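Local atomic coordinates of titin (Homo sapiens, PDB entry 3LCY), a protein that serves as a giant structural protein of muscle, here two tandem A-band immunoglobulin domains, and as a full-length protein probably also acts as a serine/threonine kinase. Residues 127-140 with 170-183. Residues are numbered along the deposited sequence; the frame is centred on the assembly and turned at random.
Sequences YIGRPVPAMTWFHG and THAGKYKVQLSNVF
V177 sits as a knob on the face of the W137 indole: its CB lies 3.7 Å from the centroid of the six-membered ring, 6° off the normal, in a CH-pi contact. The two belong to antiparallel strands 134-139 and 173-180 of the I-set immunoglobulin domain, which exemplify how alternate residues of such a pair face opposite sides of their sheet. W137 packs inward against L161 of the facing sheet, and its NE1 hydrogen-bonds to T159 OG1. Along the same inner face, L179 fills a hollow bordered by P133, M135 and Y127, its CD2 meeting CB of Y127, from strand 121-130 of the facing sheet, 3.2 Å away. Farther on, the H139 imidazole lies in an offset stack on Y175, planes 17° apart and CD2 3.2 Å from CZ. With CG anti to the backbone N (chi1 -177°), H139 turns its NE2 edge to A172, the first residue after helix 168-171, and NE2 bonds A172 O at 3.0 Å, in the imidazole plane but well above the carbonyl plane. Y175 OH binds H171 O, at the helix end, on a lone pair. On the outer face, K176 runs side by side with F138, CD 3.9 Å from CD2. Six backbone bonds pair the strands; G140 N to K174 O adds a seventh. The chemistry implies an amide-zipped seam with inward apolar interlocking, ending in a histidine whose NE2 probably carries the hydrogen A172 O receives.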
loop_
_atom_site.group_PDB
_atom_site.type_symbol
_atom_site.label_atom_id
_atom_site.label_comp_id
_atom_site.label_asym_id
_atom_site.label_seq_id
_atom_site.Cartn_x
_atom_site.Cartn_y
_atom_site.Cartn_z
ATOM N N TYR A 127 -1.408 -8.121 -6.014
ATOM C CA TYR A 127 -2.610 -7.411 -6.391
ATOM C C TYR A 127 -2.539 -5.933 -6.092
ATOM O O TYR A 127 -1.718 -5.479 -5.320
ATOM C CB TYR A 127 -3.814 -7.986 -5.659
ATOM C CG TYR A 127 -3.883 -7.557 -4.228
ATOM C CD1 TYR A 127 -4.532 -6.400 -3.866
ATOM C CD2 TYR A 127 -3.274 -8.294 -3.238
ATOM C CE1 TYR A 127 -4.573 -6.001 -2.578
ATOM C CE2 TYR A 127 -3.326 -7.897 -1.942
ATOM C CZ TYR A 127 -3.978 -6.754 -1.623
ATOM O OH TYR A 127 -4.047 -6.348 -0.339
ATOM N N ILE A 128 -3.416 -5.187 -6.733
ATOM C CA ILE A 128 -3.540 -3.783 -6.450
ATOM C C ILE A 128 -4.962 -3.554 -5.967
ATOM O O ILE A 128 -5.903 -3.865 -6.653
ATOM C CB ILE A 128 -3.261 -2.919 -7.687
ATOM C CG1 ILE A 128 -1.776 -2.910 -8.002
ATOM C CG2 ILE A 128 -3.723 -1.517 -7.464
ATOM C CD1 ILE A 128 -1.438 -2.228 -9.272
ATOM N N GLY A 129 -5.111 -3.011 -4.774
ATOM C CA GLY A 129 -6.410 -2.659 -4.265
ATOM C C GLY A 129 -6.410 -1.847 -2.997
ATOM O O GLY A 129 -5.893 -2.265 -2.032
ATOM N N ARG A 130 -7.017 -0.670 -3.003
ATOM C CA ARG A 130 -7.088 0.141 -1.790
ATOM C C ARG A 130 -8.524 0.603 -1.590
ATOM O O ARG A 130 -9.137 1.079 -2.526
ATOM C CB ARG A 130 -6.127 1.324 -1.849
ATOM C CG ARG A 130 -4.676 0.945 -1.640
ATOM C CD ARG A 130 -4.495 0.064 -0.416
ATOM N NE ARG A 130 -3.089 -0.200 -0.133
ATOM C CZ ARG A 130 -2.485 -1.363 -0.333
ATOM N NH1 ARG A 130 -3.160 -2.387 -0.813
ATOM N NH2 ARG A 130 -1.202 -1.497 -0.049
ATOM N N PRO A 131 -9.086 0.459 -0.397
ATOM C CA PRO A 131 -8.442 -0.099 0.794
ATOM C C PRO A 131 -8.202 -1.589 0.649
ATOM O O PRO A 131 -8.780 -2.211 -0.232
ATOM C CB PRO A 131 -9.486 0.136 1.882
ATOM C CG PRO A 131 -10.765 0.239 1.154
ATOM C CD PRO A 131 -10.434 0.958 -0.097
ATOM N N VAL A 132 -7.361 -2.161 1.498
ATOM C CA VAL A 132 -7.069 -3.573 1.371
ATOM C C VAL A 132 -8.379 -4.332 1.314
ATOM O O VAL A 132 -9.256 -4.184 2.153
ATOM C CB VAL A 132 -6.233 -4.044 2.564
ATOM C CG1 VAL A 132 -5.876 -5.503 2.434
ATOM C CG2 VAL A 132 -4.997 -3.199 2.681
ATOM N N PRO A 133 -8.479 -5.154 0.282
ATOM C CA PRO A 133 -9.660 -5.963 -0.011
ATOM C C PRO A 133 -9.794 -7.273 0.728
ATOM O O PRO A 133 -8.816 -7.834 1.194
ATOM C CB PRO A 133 -9.484 -6.265 -1.492
ATOM C CG PRO A 133 -8.026 -6.344 -1.665
ATOM C CD PRO A 133 -7.409 -5.377 -0.701
ATOM N N ALA A 134 -11.023 -7.760 0.818
ATOM C CA ALA A 134 -11.261 -9.027 1.456
ATOM C C ALA A 134 -10.699 -9.991 0.427
ATOM O O ALA A 134 -11.012 -9.896 -0.751
ATOM C CB ALA A 134 -12.729 -9.246 1.648
ATOM N N MET A 135 -9.869 -10.918 0.872
ATOM C CA MET A 135 -9.246 -11.875 -0.018
ATOM C C MET A 135 -9.767 -13.264 0.274
ATOM O O MET A 135 -9.874 -13.661 1.427
ATOM C CB MET A 135 -7.725 -11.799 0.118
ATOM C CG MET A 135 -7.154 -10.470 -0.356
ATOM S SD MET A 135 -5.411 -10.184 -0.013
ATOM C CE MET A 135 -5.473 -9.466 1.611
ATOM N N THR A 136 -10.114 -14.000 -0.772
ATOM C CA THR A 136 -10.651 -15.342 -0.576
ATOM C C THR A 136 -10.102 -16.346 -1.591
ATOM O O THR A 136 -9.904 -16.017 -2.761
ATOM C CB THR A 136 -12.192 -15.344 -0.655
ATOM O OG1 THR A 136 -12.728 -14.380 0.259
ATOM C CG2 THR A 136 -12.742 -16.715 -0.311
ATOM N N TRP A 137 -9.864 -17.571 -1.133
ATOM C CA TRP A 137 -9.412 -18.648 -2.005
ATOM C C TRP A 137 -10.441 -19.770 -2.069
ATOM O O TRP A 137 -11.049 -20.127 -1.059
ATOM C CB TRP A 137 -8.070 -19.206 -1.525
ATOM C CG TRP A 137 -6.893 -18.357 -1.895
ATOM C CD1 TRP A 137 -6.345 -17.348 -1.159
ATOM C CD2 TRP A 137 -6.113 -18.448 -3.092
ATOM N NE1 TRP A 137 -5.274 -16.802 -1.823
ATOM C CE2 TRP A 137 -5.110 -17.461 -3.016
ATOM C CE3 TRP A 137 -6.165 -19.266 -4.226
ATOM C CZ2 TRP A 137 -4.170 -17.268 -4.022
ATOM C CZ3 TRP A 137 -5.229 -19.075 -5.226
ATOM C CH2 TRP A 137 -4.244 -18.084 -5.117
ATOM N N PHE A 138 -10.636 -20.321 -3.261
ATOM C CA PHE A 138 -11.560 -21.432 -3.449
ATOM C C PHE A 138 -10.877 -22.594 -4.158
ATOM O O PHE A 138 -10.159 -22.398 -5.136
ATOM C CB PHE A 138 -12.769 -21.000 -4.286
ATOM C CG PHE A 138 -13.623 -19.946 -3.637
ATOM C CD1 PHE A 138 -14.706 -20.298 -2.847
ATOM C CD2 PHE A 138 -13.354 -18.602 -3.833
ATOM C CE1 PHE A 138 -15.498 -19.329 -2.256
ATOM C CE2 PHE A 138 -14.141 -17.630 -3.246
ATOM C CZ PHE A 138 -15.215 -17.994 -2.455
ATOM N N HIS A 139 -11.105 -23.805 -3.666
ATOM C CA HIS A 139 -10.758 -24.991 -4.431
ATOM C C HIS A 139 -12.056 -25.670 -4.836
ATOM O O HIS A 139 -12.709 -26.323 -4.022
ATOM C CB HIS A 139 -9.876 -25.940 -3.624
ATOM C CG HIS A 139 -9.427 -27.143 -4.394
ATOM N ND1 HIS A 139 -9.339 -28.396 -3.828
ATOM C CD2 HIS A 139 -9.044 -27.286 -5.685
ATOM C CE1 HIS A 139 -8.919 -29.259 -4.736
ATOM N NE2 HIS A 139 -8.733 -28.610 -5.871
ATOM N N GLY A 140 -12.427 -25.509 -6.102
ATOM C CA GLY A 140 -13.731 -25.937 -6.565
ATOM C C GLY A 140 -14.785 -25.024 -5.977
ATOM O O GLY A 140 -14.774 -23.816 -6.216
ATOM N N THR A 170 -6.234 -35.041 -4.255
ATOM C CA THR A 170 -6.674 -33.979 -3.360
ATOM C C THR A 170 -6.408 -32.504 -3.706
ATOM O O THR A 170 -7.190 -31.645 -3.331
ATOM C CB THR A 170 -6.149 -34.242 -1.948
ATOM O OG1 THR A 170 -6.576 -33.191 -1.082
ATOM C CG2 THR A 170 -4.644 -34.301 -1.953
ATOM N N HIS A 171 -5.319 -32.203 -4.405
ATOM C CA HIS A 171 -4.997 -30.826 -4.708
ATOM C C HIS A 171 -5.116 -30.362 -6.131
ATOM O O HIS A 171 -5.153 -29.208 -6.378
ATOM C CB HIS A 171 -3.591 -30.533 -4.218
ATOM C CG HIS A 171 -3.446 -30.575 -2.738
ATOM N ND1 HIS A 171 -3.544 -29.457 -1.960
ATOM C CD2 HIS A 171 -3.201 -31.591 -1.895
ATOM C CE1 HIS A 171 -3.379 -29.782 -0.700
ATOM N NE2 HIS A 171 -3.179 -31.074 -0.636
ATOM N N ALA A 172 -5.167 -31.273 -7.069
ATOM C CA ALA A 172 -5.333 -30.909 -8.472
ATOM C C ALA A 172 -6.701 -30.275 -8.712
ATOM O O ALA A 172 -7.641 -30.510 -7.954
ATOM C CB ALA A 172 -5.142 -32.124 -9.366
ATOM N N GLY A 173 -6.805 -29.464 -9.762
ATOM C CA GLY A 173 -8.069 -28.844 -10.115
ATOM C C GLY A 173 -8.017 -27.331 -10.230
ATOM O O GLY A 173 -6.946 -26.725 -10.182
ATOM N N LYS A 174 -9.189 -26.721 -10.389
ATOM C CA LYS A 174 -9.291 -25.274 -10.534
ATOM C C LYS A 174 -9.349 -24.562 -9.184
ATOM O O LYS A 174 -10.021 -25.018 -8.258
ATOM C CB LYS A 174 -10.518 -24.900 -11.369
ATOM C CG LYS A 174 -10.248 -24.701 -12.853
ATOM C CD LYS A 174 -10.171 -26.020 -13.599
ATOM C CE LYS A 174 -10.106 -25.792 -15.102
ATOM N NZ LYS A 174 -10.062 -27.070 -15.862
ATOM N N TYR A 175 -8.637 -23.444 -9.087
ATOM C CA TYR A 175 -8.659 -22.609 -7.893
ATOM C C TYR A 175 -9.096 -21.199 -8.260
ATOM O O TYR A 175 -8.734 -20.691 -9.321
ATOM C CB TYR A 175 -7.275 -22.555 -7.247
ATOM C CG TYR A 175 -6.873 -23.810 -6.509
ATOM C CD1 TYR A 175 -6.515 -24.960 -7.198
ATOM C CD2 TYR A 175 -6.835 -23.840 -5.120
ATOM C CE1 TYR A 175 -6.140 -26.108 -6.526
ATOM C CE2 TYR A 175 -6.462 -24.983 -4.440
ATOM C CZ TYR A 175 -6.114 -26.113 -5.148
ATOM O OH TYR A 175 -5.741 -27.254 -4.474
ATOM N N LYS A 176 -9.875 -20.565 -7.390
ATOM C CA LYS A 176 -10.265 -19.177 -7.610
ATOM C C LYS A 176 -9.782 -18.274 -6.482
ATOM O O LYS A 176 -10.071 -18.522 -5.310
ATOM C CB LYS A 176 -11.782 -19.031 -7.761
ATOM C CG LYS A 176 -12.217 -17.587 -8.006
ATOM C CD LYS A 176 -13.636 -17.312 -7.533
ATOM C CE LYS A 176 -14.671 -17.956 -8.438
ATOM N NZ LYS A 176 -16.057 -17.593 -8.022
ATOM N N VAL A 177 -9.045 -17.232 -6.841
ATOM C CA VAL A 177 -8.656 -16.209 -5.882
ATOM C C VAL A 177 -9.522 -14.973 -6.095
ATOM O O VAL A 177 -9.618 -14.455 -7.209
ATOM C CB VAL A 177 -7.167 -15.843 -6.011
ATOM C CG1 VAL A 177 -6.823 -15.514 -7.454
ATOM C CG2 VAL A 177 -6.832 -14.681 -5.091
ATOM N N GLN A 178 -10.171 -14.518 -5.034
ATOM C CA GLN A 178 -11.057 -13.371 -5.117
ATOM C C GLN A 178 -10.645 -12.195 -4.249
ATOM O O GLN A 178 -10.317 -12.359 -3.085
ATOM C CB GLN A 178 -12.467 -13.812 -4.743
ATOM C CG GLN A 178 -13.562 -12.943 -5.296
ATOM C CD GLN A 178 -14.899 -13.625 -5.240
ATOM O OE1 GLN A 178 -15.377 -13.986 -4.172
ATOM N NE2 GLN A 178 -15.511 -13.814 -6.395
ATOM N N LEU A 179 -10.677 -11.009 -4.835
ATOM C CA LEU A 179 -10.329 -9.790 -4.132
ATOM C C LEU A 179 -11.509 -8.834 -4.173
ATOM O O LEU A 179 -12.053 -8.572 -5.232
ATOM C CB LEU A 179 -9.113 -9.136 -4.780
ATOM C CG LEU A 179 -7.747 -9.768 -4.523
ATOM C CD1 LEU A 179 -7.844 -11.265 -4.528
ATOM C CD2 LEU A 179 -6.758 -9.316 -5.566
ATOM N N SER A 180 -11.908 -8.306 -3.026
ATOM C CA SER A 180 -13.025 -7.371 -3.016
ATOM C C SER A 180 -12.976 -6.237 -2.004
ATOM O O SER A 180 -12.583 -6.427 -0.866
ATOM C CB SER A 180 -14.338 -8.126 -2.761
ATOM O OG SER A 180 -14.561 -9.156 -3.693
ATOM N N ASN A 181 -13.440 -5.069 -2.424
ATOM C CA ASN A 181 -13.500 -3.881 -1.583
ATOM C C ASN A 181 -14.742 -3.056 -1.929
ATOM O O ASN A 181 -15.548 -3.472 -2.747
ATOM C CB ASN A 181 -12.203 -3.068 -1.610
ATOM C CG ASN A 181 -11.999 -2.318 -2.896
ATOM O OD1 ASN A 181 -12.923 -2.106 -3.661
ATOM N ND2 ASN A 181 -10.775 -1.897 -3.131
ATOM N N VAL A 182 -14.909 -1.903 -1.299
ATOM C CA VAL A 182 -16.079 -1.073 -1.557
ATOM C C VAL A 182 -16.172 -0.686 -3.025
ATOM O O VAL A 182 -17.254 -0.621 -3.585
ATOM C CB VAL A 182 -16.067 0.199 -0.699
ATOM C CG1 VAL A 182 -16.399 -0.132 0.731
ATOM C CG2 VAL A 182 -14.727 0.874 -0.779
ATOM N N PHE A 183 -15.033 -0.411 -3.637
ATOM C CA PHE A 183 -14.960 -0.044 -5.047
ATOM C C PHE A 183 -15.359 -1.137 -6.051
ATOM O O PHE A 183 -15.939 -0.842 -7.085
ATOM C CB PHE A 183 -13.613 0.590 -5.351
ATOM C CG PHE A 183 -13.315 1.753 -4.470
ATOM C CD1 PHE A 183 -14.172 2.835 -4.439
ATOM C CD2 PHE A 183 -12.214 1.757 -3.644
ATOM C CE1 PHE A 183 -13.922 3.905 -3.622
ATOM C CE2 PHE A 183 -11.962 2.827 -2.823
ATOM C CZ PHE A 183 -12.818 3.901 -2.811
#